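Local coordinates for UDP-N-acetylglucosamine 4,6-dehydratase (Vibrio fischeri, PDB 3PVZ), which probably removes water from UDP-N-acetylglucosamine, as an NAD-binding 4,6-dehydratase built on a Rossmann-type fold, at residues F185-R188 with K189-E192; T331-M334 with A335-D338; I361-M364 with K365-Q369. All blocks are in the same frame, centred on the assembly; numbering follows the deposited sequence. Where two conformers were deposited one is given.

Interaction 1 of 3, residues F185-R188 with K189-E192; sequences FLMR and KSEE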
loop_
_atom_site.group_PDB
_atom_site.type_symbol
_atom_site.label_atom_id
_atom_site.label_comp_id
_atom_site.label_asym_id
_atom_site.label_seq_id
_atom_site.Cartn_x
_atom_site.Cartn_y
_atom_site.Cartn_z
ATOM N N PHE A 185 -0.518 21.644 12.364
ATOM C CA PHE A 185 0.053 22.130 11.110
ATOM C C PHE A 185 -1.032 22.632 10.192
ATOM O O PHE A 185 -0.824 23.604 9.480
ATOM C CB PHE A 185 0.915 21.053 10.394
ATOM C CG PHE A 185 2.289 20.887 10.983
ATOM C CD1 PHE A 185 3.342 21.658 10.534
ATOM C CD2 PHE A 185 2.497 20.026 12.048
ATOM C CE1 PHE A 185 4.612 21.542 11.102
ATOM C CE2 PHE A 185 3.740 19.894 12.638
ATOM C CZ PHE A 185 4.820 20.645 12.157
ATOM N N LEU A 186 -2.154 21.918 10.166
ATOM C CA LEU A 186 -3.332 22.280 9.381
ATOM C C LEU A 186 -3.888 23.647 9.848
ATOM O O LEU A 186 -4.306 24.449 9.071
ATOM C CB LEU A 186 -4.433 21.262 9.608
ATOM C CG LEU A 186 -4.836 20.224 8.586
ATOM C CD1 LEU A 186 -3.654 19.426 8.104
ATOM C CD2 LEU A 186 -5.961 19.322 9.179
HETATM N N MSE A 187 -3.936 23.862 11.147
HETATM C CA MSE A 187 -4.449 25.106 11.656
HETATM C C MSE A 187 -3.566 26.243 11.169
HETATM O O MSE A 187 -4.091 27.279 10.838
HETATM C CB MSE A 187 -4.587 25.107 13.189
HETATM C CG MSE A 187 -5.743 24.292 13.772
HETATM SE SE MSE A 187 -7.524 24.413 12.897
HETATM C CE MSE A 187 -7.400 22.828 11.709
ATOM N N ARG A 188 -2.245 26.065 11.108
ATOM C CA ARG A 188 -1.371 27.140 10.634
ATOM C C ARG A 188 -1.650 27.420 9.181
ATOM O O ARG A 188 -1.749 28.584 8.786
ATOM C CB ARG A 188 0.100 26.816 10.783
ATOM C CG ARG A 188 1.004 27.854 10.163
ATOM C CD ARG A 188 2.456 27.753 10.674
ATOM N NE ARG A 188 3.128 26.571 10.138
ATOM C CZ ARG A 188 4.382 26.246 10.398
ATOM N NH1 ARG A 188 4.894 25.154 9.868
ATOM N NH2 ARG A 188 5.129 27.000 11.216
ATOM N N LYS A 189 -1.753 26.358 8.391
ATOM C CA LYS A 189 -2.043 26.489 6.945
ATOM C C LYS A 189 -3.411 27.061 6.612
ATOM O O LYS A 189 -3.598 27.641 5.547
ATOM C CB LYS A 189 -1.907 25.143 6.241
ATOM C CG LYS A 189 -0.448 24.705 6.019
ATOM C CD LYS A 189 0.331 25.779 5.230
ATOM C CE LYS A 189 1.710 25.328 4.787
ATOM N NZ LYS A 189 2.577 24.954 5.903
ATOM N N SER A 190 -4.364 26.874 7.512
ATOM C CA SER A 190 -5.693 27.417 7.341
ATOM C C SER A 190 -5.769 28.932 7.481
ATOM O O SER A 190 -6.784 29.496 7.151
ATOM C CB SER A 190 -6.675 26.788 8.315
ATOM O OG SER A 190 -6.425 27.187 9.611
ATOM N N GLU A 191 -4.710 29.573 7.971
ATOM C CA GLU A 191 -4.581 31.046 7.883
ATOM C C GLU A 191 -4.243 31.521 6.449
ATOM O O GLU A 191 -4.197 32.715 6.230
ATOM C CB GLU A 191 -3.495 31.552 8.859
ATOM C CG GLU A 191 -3.883 31.306 10.324
ATOM C CD GLU A 191 -2.765 31.537 11.331
ATOM O OE1 GLU A 191 -1.593 31.577 10.938
ATOM O OE2 GLU A 191 -3.069 31.635 12.545
ATOM N N GLU A 192 -3.971 30.596 5.510
ATOM C CA GLU A 192 -3.654 30.963 4.124
ATOM C C GLU A 192 -4.534 30.329 3.058
ATOM O O GLU A 192 -4.531 30.805 1.964
ATOM C CB GLU A 192 -2.235 30.570 3.777
ATOM C CG GLU A 192 -1.211 31.379 4.535
ATOM C CD GLU A 192 0.165 30.974 4.177
ATOM O OE1 GLU A 192 0.738 30.315 5.036
ATOM O OE2 GLU A 192 0.639 31.270 3.042
HETATM O O HOH W 1 1.623 24.275 8.878
#
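The Arg188 guanidinium has the Phe185 ring to one side of its plane, with CE1 of Phe185 approaching NH1 at 3.8 Å, while at its edge NE gives its N-H, at 3.0 Å, to a water shared with Lys189. This is the C-terminal end of helix 174-189, which leads into strand 194-198 of the Rossmann-type sheet; NH2 bonds to Gln351. The ring itself packs among Val142 of helix 131-154 and Leu354 and Phe357 of helix 351-367. Lys189 doubles back, its chain bent at chi2 (-56°) and chi4, and this brings NZ to the same water and into a salt bridge with Asp146. The water donates to Phe185 O at 2.6 Å, so that one carbonyl serves both the water and Lys189 N, the latter along a nearly straight helical bond. Between them, water and carboxylate probably offset the closeness of two cations, whose NE and NZ are 4.6 Å apart. The helix also carries Lys179, an NAD-binding residue, about 8 Å from the Leu186 side chain. At its end Ser190 folds back: with OG set between its own N and carbonyl carbon (chi1 70°), the hydroxyl donates to Met187 O at 2.6 Å.

Interaction 2 of 3, residues T331-M334 with A335-D338; sequences TLDM and ARFD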
loop_
_atom_site.group_PDB
_atom_site.type_symbol
_atom_site.label_atom_id
_atom_site.label_comp_id
_atom_site.label_asym_id
_atom_site.label_seq_id
_atom_site.Cartn_x
_atom_site.Cartn_y
_atom_site.Cartn_z
ATOM N N THR A 331 -18.082 23.728 19.455
ATOM C CA THR A 331 -19.083 24.522 18.753
ATOM C C THR A 331 -19.562 23.755 17.518
ATOM O O THR A 331 -18.758 23.401 16.646
ATOM C CB THR A 331 -18.522 25.876 18.298
ATOM O OG1 THR A 331 -18.028 26.600 19.422
ATOM C CG2 THR A 331 -19.606 26.693 17.621
ATOM N N LEU A 332 -20.863 23.501 17.461
ATOM C CA LEU A 332 -21.469 22.727 16.414
ATOM C C LEU A 332 -22.353 23.584 15.517
ATOM O O LEU A 332 -22.884 24.591 15.941
ATOM C CB LEU A 332 -22.322 21.618 17.021
ATOM C CG LEU A 332 -21.611 20.506 17.793
ATOM C CD1 LEU A 332 -20.968 21.055 19.046
ATOM C CD2 LEU A 332 -22.614 19.390 18.191
ATOM N N ASP A 333 -22.512 23.168 14.273
ATOM C CA ASP A 333 -23.635 23.604 13.460
ATOM C C ASP A 333 -24.414 22.344 13.033
ATOM O O ASP A 333 -24.002 21.609 12.105
ATOM C CB ASP A 333 -23.123 24.417 12.270
ATOM C CG ASP A 333 -24.222 24.846 11.300
ATOM O OD1 ASP A 333 -25.373 24.365 11.406
ATOM O OD2 ASP A 333 -23.914 25.678 10.400
HETATM N N MSE A 334 -25.526 22.101 13.724
HETATM C CA MSE A 334 -26.411 20.974 13.419
HETATM C C MSE A 334 -27.612 21.389 12.577
HETATM O O MSE A 334 -28.430 20.536 12.202
HETATM C CB MSE A 334 -26.912 20.302 14.708
HETATM C CG MSE A 334 -25.809 19.846 15.663
HETATM SE SE MSE A 334 -24.514 18.634 14.830
HETATM C CE MSE A 334 -25.264 16.962 15.512
ATOM N N ALA A 335 -27.685 22.684 12.260
ATOM C CA ALA A 335 -28.795 23.273 11.484
ATOM C C ALA A 335 -28.617 23.232 9.967
ATOM O O ALA A 335 -29.593 23.096 9.241
ATOM C CB ALA A 335 -29.035 24.730 11.930
ATOM N N ARG A 336 -27.388 23.361 9.482
ATOM C CA ARG A 336 -27.147 23.501 8.038
ATOM C C ARG A 336 -27.571 22.284 7.215
ATOM O O ARG A 336 -28.109 22.418 6.128
ATOM C CB ARG A 336 -25.677 23.819 7.789
ATOM C CG ARG A 336 -25.349 23.967 6.338
ATOM C CD ARG A 336 -24.002 24.609 6.132
ATOM N NE ARG A 336 -23.774 24.841 4.714
ATOM C CZ ARG A 336 -22.596 24.999 4.132
ATOM N NH1 ARG A 336 -21.458 24.936 4.799
ATOM N NH2 ARG A 336 -22.566 25.220 2.856
ATOM N N PHE A 337 -27.309 21.096 7.718
ATOM C CA PHE A 337 -27.668 19.891 6.996
ATOM C C PHE A 337 -28.543 19.002 7.877
ATOM O O PHE A 337 -28.456 19.043 9.096
ATOM C CB PHE A 337 -26.420 19.122 6.550
ATOM C CG PHE A 337 -25.558 19.869 5.574
ATOM C CD1 PHE A 337 -25.996 20.089 4.280
ATOM C CD2 PHE A 337 -24.299 20.352 5.951
ATOM C CE1 PHE A 337 -25.212 20.787 3.391
ATOM C CE2 PHE A 337 -23.492 21.021 5.052
ATOM C CZ PHE A 337 -23.943 21.240 3.773
ATOM N N ASP A 338 -29.352 18.177 7.229
ATOM C CA ASP A 338 -30.205 17.214 7.901
ATOM C C ASP A 338 -29.438 16.023 8.450
ATOM O O ASP A 338 -29.659 15.636 9.600
ATOM C CB ASP A 338 -31.333 16.739 6.962
ATOM C CG ASP A 338 -32.443 17.798 6.793
ATOM O OD1 ASP A 338 -32.406 18.862 7.483
ATOM O OD2 ASP A 338 -33.356 17.581 5.967
HETATM O O HOH W 2 -25.429 20.755 9.891
#
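Asp333 holds the start of a hairpin loop through its side chain, which closes an Asx turn onto Ala335 where strand 332-333, outermost in the main sheet, turns towards strand 340-344. Chi1 of 176° places CG opposite the backbone N, and from CB the chain leans over the loop that follows. CG comes within 3.9 Å of Arg336 CB. OD1 does the gripping. It accepts from Ala335 N at 3.0 Å, almost in line with the C-O bond, and from Arg336 N, likewise at 3.0 Å, on the syn side but 28° out of the carboxylate plane. Two successive amides thus share one oxygen, which helps to hold the carboxylate's rotation. OD2, the tip of the other branch, rests 3.7 Å from Arg336 CB in van der Waals contact.

The Arg336 head does not pair with the acid: its NE stays 5.7 Å from Asp333 OD2, and NH1 bonds to Phe250 O instead. Phe337 CZ lies over one face of that guanidinium, towards its rim, while the Phe337 ring packs on helix 237-250. Lys260 NZ bonds to Met334 O, Phe337 O and Asp338 O, tying both ends of the turn to one ammonium group at a surface away from the NAD site. Inside the loop a water spans the turn, donating to Asp333 O at 2.8 Å and accepting from Phe337 N at 2.9 Å.

Interaction 3 of 3, residues I361-M364 with K365-Q369; sequences IGQM and KTDRQ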
loop_
_atom_site.group_PDB
_atom_site.type_symbol
_atom_site.label_atom_id
_atom_site.label_comp_id
_atom_site.label_asym_id
_atom_site.label_seq_id
_atom_site.Cartn_x
_atom_site.Cartn_y
_atom_site.Cartn_z
ATOM N N ILE A 361 12.707 16.513 14.416
ATOM C CA ILE A 361 12.529 15.406 13.472
ATOM C C ILE A 361 13.630 15.445 12.410
ATOM O O ILE A 361 14.253 14.409 12.144
ATOM C CB ILE A 361 11.151 15.387 12.801
ATOM C CG1 ILE A 361 10.061 15.018 13.806
ATOM C CG2 ILE A 361 11.132 14.361 11.659
ATOM C CD1 ILE A 361 9.978 13.522 14.108
ATOM N N GLY A 362 13.873 16.625 11.824
ATOM C CA GLY A 362 14.936 16.815 10.820
ATOM C C GLY A 362 16.306 16.302 11.310
ATOM O O GLY A 362 17.032 15.675 10.547
ATOM N N GLN A 363 16.620 16.550 12.588
ATOM C CA GLN A 363 17.901 16.146 13.182
ATOM C C GLN A 363 17.957 14.649 13.443
ATOM O O GLN A 363 19.011 14.052 13.345
ATOM C CB GLN A 363 18.215 16.915 14.487
ATOM C CG GLN A 363 19.700 16.768 14.986
ATOM C CD GLN A 363 20.748 17.481 14.074
ATOM O OE1 GLN A 363 20.665 18.696 13.845
ATOM N NE2 GLN A 363 21.730 16.718 13.564
HETATM N N MSE A 364 16.846 14.028 13.805
HETATM C CA MSE A 364 16.842 12.587 13.871
HETATM C C MSE A 364 17.179 12.025 12.484
HETATM O O MSE A 364 17.948 11.094 12.359
HETATM C CB MSE A 364 15.491 12.066 14.343
HETATM C CG MSE A 364 15.219 12.271 15.822
HETATM SE SE MSE A 364 13.446 11.603 16.292
HETATM C CE MSE A 364 12.817 13.171 17.300
ATOM N N LYS A 365 16.604 12.601 11.440
ATOM C CA LYS A 365 16.869 12.134 10.076
ATOM C C LYS A 365 18.315 12.370 9.621
ATOM O O LYS A 365 18.835 11.626 8.803
ATOM C CB LYS A 365 15.926 12.795 9.096
ATOM C CG LYS A 365 14.494 12.287 9.196
ATOM C CD LYS A 365 13.645 13.018 8.248
ATOM C CE LYS A 365 12.170 12.716 8.444
ATOM N NZ LYS A 365 11.313 13.351 7.363
ATOM N N THR A 366 18.942 13.408 10.147
ATOM C CA THR A 366 20.305 13.754 9.797
ATOM C C THR A 366 21.222 12.767 10.468
ATOM O O THR A 366 22.139 12.257 9.836
ATOM C CB THR A 366 20.642 15.182 10.236
ATOM O OG1 THR A 366 19.923 16.097 9.404
ATOM C CG2 THR A 366 22.154 15.469 10.139
ATOM N N ASP A 367 20.937 12.470 11.733
ATOM C CA ASP A 367 21.728 11.535 12.506
ATOM C C ASP A 367 21.631 10.092 11.988
ATOM O O ASP A 367 22.458 9.243 12.338
ATOM C CB ASP A 367 21.326 11.605 13.988
ATOM C CG ASP A 367 21.496 13.012 14.585
ATOM O OD1 ASP A 367 22.188 13.850 13.970
ATOM O OD2 ASP A 367 20.920 13.285 15.660
ATOM N N ARG A 368 20.636 9.834 11.148
ATOM C CA ARG A 368 20.374 8.521 10.551
ATOM C C ARG A 368 20.062 7.497 11.613
ATOM O O ARG A 368 20.146 6.296 11.363
ATOM C CB ARG A 368 21.526 8.001 9.663
ATOM C CG ARG A 368 22.167 8.970 8.656
ATOM C CD ARG A 368 21.197 9.738 7.826
ATOM N NE ARG A 368 21.089 9.298 6.429
ATOM C CZ ARG A 368 20.394 9.971 5.504
ATOM N NH1 ARG A 368 19.790 11.112 5.837
ATOM N NH2 ARG A 368 20.319 9.530 4.241
ATOM N N GLN A 369 19.696 7.971 12.796
ATOM C CA GLN A 369 19.411 7.093 13.935
ATOM C C GLN A 369 18.535 7.821 14.940
ATOM O O GLN A 369 18.718 9.022 15.171
ATOM C CB GLN A 369 20.717 6.602 14.605
ATOM C CG GLN A 369 21.302 7.512 15.718
ATOM C CD GLN A 369 22.842 7.469 15.813
ATOM O OE1 GLN A 369 23.468 6.400 15.747
ATOM N NE2 GLN A 369 23.451 8.648 15.970
#
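Ile361 and Lys365, one turn apart near the C-terminal end of helix 351-367, form the closely packed side of this contact: Ile361 CG2 touches Lys365 CE at 3.8 Å, beside the fairly straight helical bond from Lys365 N to Ile361 O. The lysine chain runs extended from CG, which carries NZ to a salt bridge with Asp139. The other side of the helix is exposed and polar. There Gln363 bends at chi2 (69°), and NE2 donates to Asp367 OD1 at 2.9 Å, the oxygen lying in the amide plane but approached 29° out of the carboxylate's own. This bond may help keep a negative side chain at a helix end, where the dipole is probably unfavourable to it. Thr366 grips Gly362 O twice, through N at 3.0 Å and OG1 at 3.1 Å, from opposite faces of the carbonyl plane. Arg368 leaves the helical conformation with a positive phi of 62°, and its NH1 returns to Lys365 O at 3.2 Å. Ile361 and Met364 face helices 131-154 and 372-382, whereas Arg368 and Gln369 pack on Ile101 and Lys108, both on helix 101-109 of the second subunit.

In the fold
All three are local contacts where a regular element ends, yet their chemistry follows their place. Interaction 1 is largely buried and interaction 3 partly so; both stand on helices that pack against helix 131-154, each sending a lysine to an aspartate of it, their nearest atoms about 8 Å apart. Interaction 1 also packs on helix 351-367, which carries interaction 3. Interaction 2 is a surface hairpin at the sheet margin, its centre 44 Å from that of interaction 3. Here a carboxylate takes up backbone amides, while at the two helix ends a serine or threonine hydroxyl serves a carbonyl. Interactions 1 and 2 each enclose a bridging water, and interaction 3 alone meets the second subunit.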